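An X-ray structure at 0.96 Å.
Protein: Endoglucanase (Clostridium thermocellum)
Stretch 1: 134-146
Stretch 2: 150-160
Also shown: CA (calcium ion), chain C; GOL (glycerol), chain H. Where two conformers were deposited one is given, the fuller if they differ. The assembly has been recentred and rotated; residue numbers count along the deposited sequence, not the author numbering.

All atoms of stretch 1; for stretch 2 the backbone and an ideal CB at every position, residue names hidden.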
ATOM      1  N   TRP A 134      24.515   9.469 -16.296  1.00  6.13           N
ATOM      2  CA  TRP A 134      23.816   8.253 -15.875  1.00  5.79           C
ATOM      3  C   TRP A 134      24.753   7.078 -15.820  1.00  5.96           C
ATOM      4  O   TRP A 134      25.723   6.981 -16.617  1.00  7.11           O
ATOM      5  CB  TRP A 134      22.698   7.940 -16.914  1.00  6.37           C
ATOM      6  CG  TRP A 134      21.698   9.017 -17.080  1.00  5.67           C
ATOM      7  CD1 TRP A 134      21.585   9.867 -18.136  1.00  5.87           C
ATOM      8  CD2 TRP A 134      20.651   9.391 -16.161  1.00  5.73           C
ATOM      9  NE1 TRP A 134      20.546  10.741 -17.968  1.00  6.12           N
ATOM     10  CE2 TRP A 134      19.948  10.477 -16.745  1.00  5.92           C
ATOM     11  CE3 TRP A 134      20.289   8.947 -14.879  1.00  6.25           C
ATOM     12  CZ2 TRP A 134      18.868  11.066 -16.100  1.00  6.38           C
ATOM     13  CZ3 TRP A 134      19.236   9.556 -14.234  1.00  6.88           C
ATOM     14  CH2 TRP A 134      18.532  10.604 -14.852  1.00  6.70           C
ATOM     15  N   LYS A 135      24.401   6.117 -14.975  1.00  6.05           N
ATOM     16  CA  LYS A 135      25.007   4.788 -15.002  1.00  6.37           C
ATOM     17  C   LYS A 135      23.949   3.777 -15.444  1.00  5.72           C
ATOM     18  O   LYS A 135      22.772   3.877 -15.029  1.00  6.58           O
ATOM     19  CB  LYS A 135      25.517   4.392 -13.618  1.00  6.90           C
ATOM     20  CG  LYS A 135      26.566   5.323 -13.044  1.00  8.49           C
ATOM     21  CD  LYS A 135      27.815   5.432 -13.878  1.00  9.22           C
ATOM     22  CE  LYS A 135      28.856   6.350 -13.241  1.00 11.95           C
ATOM     23  NZ  LYS A 135      30.081   6.436 -14.126  1.00 14.30           N
ATOM     24  N   GLU A 136      24.335   2.840 -16.303  1.00  6.56           N
ATOM     25  CA  GLU A 136      23.440   1.810 -16.758  1.00  6.45           C
ATOM     26  C   GLU A 136      23.228   0.754 -15.671  1.00  6.37           C
ATOM     27  O   GLU A 136      24.211   0.277 -15.092  1.00  6.93           O
ATOM     28  CB  GLU A 136      24.039   1.144 -18.028  1.00  6.98           C
ATOM     29  CG  GLU A 136      23.110   0.075 -18.625  1.00  8.66           C
ATOM     30  CD  GLU A 136      23.729  -0.703 -19.744  1.00  9.09           C
ATOM     31  OE1 GLU A 136      24.457  -0.104 -20.575  1.00 10.25           O
ATOM     32  OE2 GLU A 136      23.492  -1.953 -19.807  1.00 11.94           O
ATOM     33  N   VAL A 137      21.970   0.400 -15.420  1.00  6.35           N
ATOM     34  CA  VAL A 137      21.682  -0.663 -14.483  1.00  6.19           C
ATOM     35  C   VAL A 137      21.729  -2.007 -15.168  1.00  6.34           C
ATOM     36  O   VAL A 137      21.136  -2.194 -16.245  1.00  7.09           O
ATOM     37  CB  VAL A 137      20.269  -0.467 -13.879  1.00  6.99           C
ATOM     38  CG1 VAL A 137      19.906  -1.665 -13.028  1.00  8.14           C
ATOM     39  CG2 VAL A 137      20.280   0.834 -13.038  1.00  8.99           C
ATOM     40  N   LYS A 138      22.450  -2.947 -14.550  1.00  6.25           N
ATOM     41  CA  LYS A 138      22.382  -4.354 -14.931  1.00  6.70           C
ATOM     42  C   LYS A 138      21.849  -5.114 -13.737  1.00  6.33           C
ATOM     43  O   LYS A 138      22.238  -4.831 -12.576  1.00  7.88           O
ATOM     44  CB  LYS A 138      23.753  -4.884 -15.374  1.00  8.14           C
ATOM     45  CG  LYS A 138      24.148  -4.333 -16.731  1.00 11.13           C
ATOM     46  CD  LYS A 138      25.408  -4.973 -17.238  1.00 13.52           C
ATOM     47  CE  LYS A 138      25.617  -4.805 -18.753  1.00 17.59           C
ATOM     48  NZ  LYS A 138      25.753  -3.315 -19.092  0.50 24.23           N
ATOM     49  N   PHE A 139      20.997  -6.108 -13.980  1.00  6.30           N
ATOM     50  CA  PHE A 139      20.423  -6.810 -12.852  1.00  6.45           C
ATOM     51  C   PHE A 139      21.394  -7.802 -12.210  1.00  6.30           C
ATOM     52  O   PHE A 139      21.370  -7.963 -10.987  1.00  6.58           O
ATOM     53  CB  PHE A 139      19.117  -7.481 -13.265  1.00  6.88           C
ATOM     54  CG  PHE A 139      18.105  -6.473 -13.784  1.00  6.26           C
ATOM     55  CD1 PHE A 139      17.936  -5.223 -13.199  1.00  6.97           C
ATOM     56  CD2 PHE A 139      17.274  -6.826 -14.844  1.00  7.54           C
ATOM     57  CE1 PHE A 139      16.951  -4.327 -13.674  1.00  7.35           C
ATOM     58  CE2 PHE A 139      16.317  -5.938 -15.304  1.00  8.86           C
ATOM     59  CZ  PHE A 139      16.186  -4.707 -14.733  1.00  7.66           C
ATOM     60  N   GLU A 140      22.206  -8.461 -13.056  1.00  7.14           N
ATOM     61  CA  GLU A 140      23.182  -9.453 -12.582  1.00  7.37           C
ATOM     62  C   GLU A 140      24.588  -8.974 -12.889  1.00  8.11           C
ATOM     63  O   GLU A 140      24.945  -8.755 -14.052  1.00 10.47           O
ATOM     64  CB  GLU A 140      23.013 -10.806 -13.213  1.00  9.00           C
ATOM     65  CG  GLU A 140      21.792 -11.431 -12.679  1.00 11.95           C
ATOM     66  CD  GLU A 140      21.585 -12.907 -13.049  1.00 12.73           C
ATOM     67  OE1 GLU A 140      22.603 -13.636 -13.207  1.00 15.95           O
ATOM     68  OE2 GLU A 140      20.420 -13.402 -13.072  1.00 13.50           O
ATOM     69  N   LYS A 141      25.426  -8.884 -11.859  1.00  7.87           N
ATOM     70  CA  LYS A 141      26.829  -8.493 -12.077  1.00  8.07           C
ATOM     71  C   LYS A 141      27.606  -9.517 -12.902  1.00  8.96           C
ATOM     72  O   LYS A 141      28.437  -9.135 -13.741  1.00 10.66           O
ATOM     73  CB  LYS A 141      27.494  -8.255 -10.736  1.00  7.85           C
ATOM     74  CG  LYS A 141      28.901  -7.664 -10.850  1.00  8.25           C
ATOM     75  CD  LYS A 141      29.497  -7.362  -9.529  1.00  8.13           C
ATOM     76  CE  LYS A 141      30.826  -6.607  -9.634  1.00  9.21           C
ATOM     77  NZ  LYS A 141      31.497  -6.442  -8.340  1.00  8.48           N
ATOM     78  N   GLY A 142      27.372 -10.804 -12.629  1.00  9.42           N
ATOM     79  CA  GLY A 142      28.130 -11.883 -13.322  1.00 11.40           C
ATOM     80  C   GLY A 142      29.616 -11.856 -13.067  1.00 11.88           C
ATOM     81  O   GLY A 142      30.405 -12.373 -13.852  1.00 14.64           O
ATOM     82  N   ALA A 143      30.023 -11.317 -11.970  1.00 10.27           N
ATOM     83  CA  ALA A 143      31.377 -11.328 -11.425  1.00  9.79           C
ATOM     84  C   ALA A 143      31.181 -11.197  -9.926  1.00  8.07           C
ATOM     85  O   ALA A 143      30.098 -10.827  -9.454  1.00  8.88           O
ATOM     86  CB  ALA A 143      32.226 -10.185 -11.964  1.00 12.03           C
ATOM     87  N   PRO A 144      32.219 -11.480  -9.132  1.00  8.08           N
ATOM     88  CA  PRO A 144      32.012 -11.502  -7.685  1.00  7.73           C
ATOM     89  C   PRO A 144      31.545 -10.162  -7.143  1.00  7.32           C
ATOM     90  O   PRO A 144      32.038  -9.103  -7.543  1.00  8.01           O
ATOM     91  CB  PRO A 144      33.401 -11.899  -7.156  1.00  8.55           C
ATOM     92  CG  PRO A 144      34.017 -12.711  -8.284  1.00  9.41           C
ATOM     93  CD  PRO A 144      33.558 -12.010  -9.520  1.00  8.95           C
ATOM     94  N   PHE A 145      30.621 -10.240  -6.189  1.00  7.55           N
ATOM     95  CA  PHE A 145      30.151  -9.043  -5.518  1.00  7.43           C
ATOM     96  C   PHE A 145      31.234  -8.406  -4.651  1.00  7.68           C
ATOM     97  O   PHE A 145      32.061  -9.128  -4.052  1.00  8.88           O
ATOM     98  CB  PHE A 145      28.966  -9.367  -4.604  1.00  7.77           C
ATOM     99  CG  PHE A 145      27.758  -9.921  -5.315  1.00  7.10           C
ATOM    100  CD1 PHE A 145      27.328  -9.374  -6.518  1.00  7.30           C
ATOM    101  CD2 PHE A 145      27.034 -10.965  -4.747  1.00  7.99           C
ATOM    102  CE1 PHE A 145      26.180  -9.889  -7.132  1.00  8.13           C
ATOM    103  CE2 PHE A 145      25.885 -11.460  -5.357  1.00  8.01           C
ATOM    104  CZ  PHE A 145      25.471 -10.920  -6.546  1.00  7.98           C
ATOM    105  N   SER A 146      31.107  -7.103  -4.473  1.00  8.11           N
ATOM    106  CA  SER A 146      31.876  -6.366  -3.501  1.00  8.73           C
ATOM    107  C   SER A 146      30.940  -5.562  -2.613  1.00  8.49           C
ATOM    108  O   SER A 146      29.883  -5.080  -3.073  1.00  8.44           O
ATOM    109  CB  SER A 146      32.809  -5.400  -4.205  1.00  9.80           C
ATOM    110  OG  SER A 146      33.537  -4.669  -3.252  1.00 12.45           O
ATOM    111  N   UNK A 150      32.212  -0.374  -7.280  1.00 10.07           N
ATOM    112  CA  UNK A 150      33.071   0.533  -8.056  1.00 10.95           C
ATOM    113  C   UNK A 150      32.285   1.701  -8.582  1.00  9.74           C
ATOM    114  O   UNK A 150      31.444   1.529  -9.445  1.00 10.09           O
ATOM    115  CB  UNK A 150      33.737  -0.206  -9.218  1.00 10.95           C
ATOM    116  N   UNK A 151      32.537   2.879  -8.044  1.00 11.17           N
ATOM    117  CA  UNK A 151      31.817   4.049  -8.452  1.00 12.68           C
ATOM    118  C   UNK A 151      32.389   4.635  -9.753  1.00 13.87           C
ATOM    119  O   UNK A 151      31.788   5.574 -10.308  1.00 16.36           O
ATOM    120  CB  UNK A 151      31.847   5.091  -7.332  1.00 12.68           C
ATOM    121  N   UNK A 152      33.486   4.092 -10.270  1.00 13.23           N
ATOM    122  CA  UNK A 152      34.161   4.698 -11.422  1.00 14.50           C
ATOM    123  C   UNK A 152      33.746   4.074 -12.769  1.00 13.81           C
ATOM    124  O   UNK A 152      34.045   4.622 -13.857  1.00 16.82           O
ATOM    125  CB  UNK A 152      35.676   4.570 -11.248  1.00 14.50           C
ATOM    126  N   UNK A 153      33.090   2.923 -12.737  1.00 10.97           N
ATOM    127  CA  UNK A 153      32.721   2.240 -13.927  1.00 10.34           C
ATOM    128  C   UNK A 153      31.362   2.740 -14.387  1.00 10.18           C
ATOM    129  O   UNK A 153      30.783   3.693 -13.819  1.00 10.73           O
ATOM    130  CB  UNK A 153      32.716   0.726 -13.704  1.00 10.34           C
ATOM    131  N   UNK A 154      30.869   2.133 -15.449  1.00 10.91           N
ATOM    132  CA  UNK A 154      29.673   2.620 -16.148  1.00 11.10           C
ATOM    133  C   UNK A 154      28.354   1.978 -15.692  1.00  9.36           C
ATOM    134  O   UNK A 154      27.294   2.327 -16.225  1.00  9.89           O
ATOM    135  CB  UNK A 154      29.843   2.383 -17.650  1.00 11.10           C
ATOM    136  N   UNK A 155      28.415   1.091 -14.677  1.00  9.36           N
ATOM    137  CA  UNK A 155      27.307   0.202 -14.379  1.00  7.92           C
ATOM    138  C   UNK A 155      26.991   0.194 -12.908  1.00  7.32           C
ATOM    139  O   UNK A 155      27.855   0.363 -12.081  1.00  8.61           O
ATOM    140  CB  UNK A 155      27.615  -1.219 -14.855  1.00  7.92           C
ATOM    141  N   UNK A 156      25.696  -0.068 -12.613  1.00  6.46           N
ATOM    142  CA  UNK A 156      25.245  -0.297 -11.234  1.00  6.03           C
ATOM    143  C   UNK A 156      24.460  -1.613 -11.248  1.00  5.86           C
ATOM    144  O   UNK A 156      23.629  -1.818 -12.136  1.00  7.12           O
ATOM    145  CB  UNK A 156      24.395   0.862 -10.710  1.00  6.03           C
ATOM    146  N   UNK A 157      24.750  -2.492 -10.289  1.00  5.75           N
ATOM    147  CA  UNK A 157      24.232  -3.849 -10.341  1.00  5.97           C
ATOM    148  C   UNK A 157      23.184  -4.074  -9.221  1.00  5.71           C
ATOM    149  O   UNK A 157      23.477  -3.866  -8.035  1.00  6.25           O
ATOM    150  CB  UNK A 157      25.380  -4.853 -10.217  1.00  5.97           C
ATOM    151  N   UNK A 158      21.996  -4.509  -9.623  1.00  5.42           N
ATOM    152  CA  UNK A 158      20.948  -4.725  -8.615  1.00  5.69           C
ATOM    153  C   UNK A 158      21.231  -5.893  -7.686  1.00  5.47           C
ATOM    154  O   UNK A 158      20.947  -5.790  -6.481  1.00  5.95           O
ATOM    155  CB  UNK A 158      19.603  -4.954  -9.308  1.00  5.69           C
ATOM    156  N   UNK A 159      21.739  -7.006  -8.212  1.00  5.71           N
ATOM    157  CA  UNK A 159      22.012  -8.113  -7.312  1.00  5.65           C
ATOM    158  C   UNK A 159      23.115  -7.738  -6.290  1.00  5.73           C
ATOM    159  O   UNK A 159      23.061  -8.197  -5.153  1.00  6.21           O
ATOM    160  CB  UNK A 159      22.423  -9.348  -8.116  1.00  5.65           C
ATOM    161  N   UNK A 160      24.092  -6.917  -6.700  1.00  6.04           N
ATOM    162  CA  UNK A 160      25.128  -6.491  -5.794  1.00  5.94           C
ATOM    163  C   UNK A 160      24.545  -5.602  -4.672  1.00  5.77           C
ATOM    164  O   UNK A 160      24.954  -5.695  -3.506  1.00  5.98           O
ATOM    165  CB  UNK A 160      26.220  -5.746  -6.565  1.00  5.94           C
TER
HETATM  166 CA    CA C 701      29.447   0.974 -10.505  1.00  7.15          CA
HETATM  167  C1  GOL H1603      27.336  -0.640 -25.269  1.00 20.52           C
HETATM  168  O1  GOL H1603      28.630  -0.865 -25.748  1.00 16.07           O
HETATM  169  C2  GOL H1603      27.416  -1.054 -23.813  1.00 19.40           C
HETATM  170  O2  GOL H1603      28.319  -0.216 -23.105  1.00 23.54           O
HETATM  171  C3  GOL H1603      26.030  -1.151 -23.227  1.00 16.11           C
HETATM  172  O3  GOL H1603      26.264  -1.466 -21.902  1.00 15.79           O

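Position 150 has nothing of stretch 1 within reach of its ideal CB, so many residues would do; its backbone O lies 2.3 Å from the calcium ion. It is Asp150, whose OD1 accepts from the backbone N of position 152 (2.8 Å). Positions 151 and 152 point away and suit polar residues; Thr151 and Glu152 pair through OG1 and OE2 (2.8 Å).

At 153 the CB points sideways, and the nearby calcium calls for an oxygen ligand such as Asp, Asn or Glu. Asp153 supplies OD1, 2.4 Å from the ion, while its backbone O accepts from Lys135 NZ (2.8 Å). Position 154 points away, its CB 5.3 Å from Lys135 CD, so an acid or a small polar residue would suit. Asp154 keeps OD1 4.4 Å from Lys135 NZ, too far for a salt bridge; its main-chain O receives Glu136 N (3.0 Å).

Positions 155 to 157 run parallel to strand 134-138. At 155 the CB shares a sheet face with Glu136 and Lys138, favouring a long polar or aromatic residue. Tyr155 lays its ring beside both, CE1 3.6 Å from Glu136 OE1, and its OH donates to glycerol O3 (3.0 Å), which in turn donates to Glu136 OE1 (2.6 Å). Position 156 turns to the face of Val137, with Lys135 CB and Val137 CG2 each 4.7 Å from its CB: a branched aliphatic fits. Val156 brings CG2 to 3.6 Å from Lys135 CB, while its N donates to Glu136 O and its O accepts from Lys138 N (both 2.9 Å).

At 157 the CB is 4.0 Å from Lys141 CB, so a flat ring could use that aliphatic chain. Tyr157 does: Lys141 CG sits 3.8 Å from the centroid of the Tyr157 ring, over its face.

The CB of position 158 points toward stretch 1, its ideal place 5.0 Å from Val137 CG1, and invites Met, Leu or Ile. Met158 places CG 3.8 Å from Val137 CG1 and 3.9 Å from Phe139 CD1, at that ring's edge.

At 159 the CB also points toward stretch 1, where the main-chain NH of Lys141 offers a donor; a short acceptor, Asp or Asn, is suitable. Asp159 OD1 accepts from Lys141 N (2.9 Å), and its own N donates to Phe139 O (3.0 Å).

At 160 the CB lies 3.8 Å from Phe145 CD1 and 4.7 Å from Lys141 CD. The lysine's charge favours an acid, and a longer one has more reach. Glu160 OE2 forms a salt bridge with Lys141 NZ (2.7 Å) and also accepts from Ser146 N (2.8 Å), tying Ser146 and Lys141 to the start of the helix.

Stretch 2 150-160: DTEDDYVYMDE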
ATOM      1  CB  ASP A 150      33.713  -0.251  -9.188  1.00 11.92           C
ATOM      2  CG  ASP A 150      34.702   0.551  -9.985  1.00 15.74           C
ATOM      3  OD1 ASP A 150      34.881   1.782  -9.734  1.00 16.29           O
ATOM      4  OD2 ASP A 150      35.397  -0.066 -10.830  1.00 20.05           O
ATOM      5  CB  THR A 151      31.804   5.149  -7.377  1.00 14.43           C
ATOM      6  OG1 THR A 151      33.172   5.381  -7.006  1.00 16.15           O
ATOM      7  CG2 THR A 151      31.029   4.691  -6.166  1.00 16.39           C
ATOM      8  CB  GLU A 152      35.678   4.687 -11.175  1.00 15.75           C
ATOM      9  CG  GLU A 152      36.049   5.432  -9.851  1.00 19.69           C
ATOM     10  CD  GLU A 152      35.340   6.818  -9.724  1.00 25.84           C
ATOM     11  OE1 GLU A 152      35.517   7.685 -10.625  1.00 28.11           O
ATOM     12  OE2 GLU A 152      34.573   7.047  -8.746  1.00 30.16           O
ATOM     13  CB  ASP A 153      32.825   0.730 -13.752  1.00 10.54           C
ATOM     14  CG  ASP A 153      31.797   0.146 -12.819  1.00  9.40           C
ATOM     15  OD1 ASP A 153      30.903   0.895 -12.411  1.00  9.47           O
ATOM     16  OD2 ASP A 153      31.930  -1.066 -12.475  1.00 11.33           O
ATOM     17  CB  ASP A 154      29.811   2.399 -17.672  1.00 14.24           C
ATOM     18  CG  ASP A 154      30.945   3.191 -18.285  1.00 17.86           C
ATOM     19  OD1 ASP A 154      31.369   4.183 -17.651  1.00 21.90           O
ATOM     20  OD2 ASP A 154      31.341   2.834 -19.421  1.00 24.09           O
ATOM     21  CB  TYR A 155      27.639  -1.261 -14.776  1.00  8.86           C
ATOM     22  CG  TYR A 155      27.947  -1.333 -16.247  1.00  9.93           C
ATOM     23  CD1 TYR A 155      26.919  -1.240 -17.170  1.00 10.74           C
ATOM     24  CD2 TYR A 155      29.255  -1.435 -16.723  1.00 14.31           C
ATOM     25  CE1 TYR A 155      27.165  -1.160 -18.515  1.00 13.15           C
ATOM     26  CE2 TYR A 155      29.518  -1.406 -18.104  1.00 14.93           C
ATOM     27  CZ  TYR A 155      28.474  -1.254 -18.973  1.00 13.58           C
ATOM     28  OH  TYR A 155      28.797  -1.223 -20.298  1.00 17.07           O
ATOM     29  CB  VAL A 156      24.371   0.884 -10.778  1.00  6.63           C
ATOM     30  CG1 VAL A 156      23.757   0.646  -9.460  1.00  6.94           C
ATOM     31  CG2 VAL A 156      25.230   2.196 -10.731  1.00  6.93           C
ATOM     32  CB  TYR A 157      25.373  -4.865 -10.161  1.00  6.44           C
ATOM     33  CG  TYR A 157      26.388  -4.722 -11.270  1.00  6.37           C
ATOM     34  CD1 TYR A 157      26.123  -5.216 -12.527  1.00  7.44           C
ATOM     35  CD2 TYR A 157      27.615  -4.077 -11.061  1.00  7.01           C
ATOM     36  CE1 TYR A 157      27.043  -5.096 -13.560  1.00  8.84           C
ATOM     37  CE2 TYR A 157      28.533  -3.926 -12.107  1.00  8.91           C
ATOM     38  CZ  TYR A 157      28.231  -4.471 -13.357  1.00  8.47           C
ATOM     39  OH  TYR A 157      29.107  -4.347 -14.415  1.00 10.93           O
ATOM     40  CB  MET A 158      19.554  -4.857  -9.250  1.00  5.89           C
ATOM     41  CG  MET A 158      19.052  -3.574  -9.890  1.00  5.67           C
ATOM     42  SD  MET A 158      18.912  -2.202  -8.721  1.00  6.05           S
ATOM     43  CE  MET A 158      20.404  -1.283  -9.070  1.00  7.09           C
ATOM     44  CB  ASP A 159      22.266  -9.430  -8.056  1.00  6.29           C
ATOM     45  CG  ASP A 159      23.441  -9.435  -9.013  1.00  6.33           C
ATOM     46  OD1 ASP A 159      24.102  -8.419  -9.281  1.00  6.64           O
ATOM     47  OD2 ASP A 159      23.667 -10.599  -9.536  1.00  6.99           O
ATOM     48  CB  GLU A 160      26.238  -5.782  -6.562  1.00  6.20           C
ATOM     49  CG  GLU A 160      27.466  -5.530  -5.697  1.00  6.84           C
ATOM     50  CD  GLU A 160      28.640  -5.027  -6.534  1.00  6.29           C
ATOM     51  OE1 GLU A 160      28.467  -4.008  -7.281  1.00  7.61           O
ATOM     52  OE2 GLU A 160      29.736  -5.652  -6.454  1.00  7.41           O
TER
HETATM   53  O   HOH W   1      31.998   7.546 -12.487  1.00 23.95           O
HETATM   54  O   HOH W   2      30.441  -7.476 -14.327  1.00 25.92           O
HETATM   55  O   HOH W   3      25.865 -11.812 -10.477  1.00 11.08           O
HETATM   56  O   HOH W   4      27.445  -6.295  -2.301  1.00  9.02           O
HETATM   57  O   HOH W   5      30.100  -1.312 -10.433  1.00  9.04           O
HETATM   58  O   HOH W   6      29.325   3.150 -11.484  1.00 10.82           O
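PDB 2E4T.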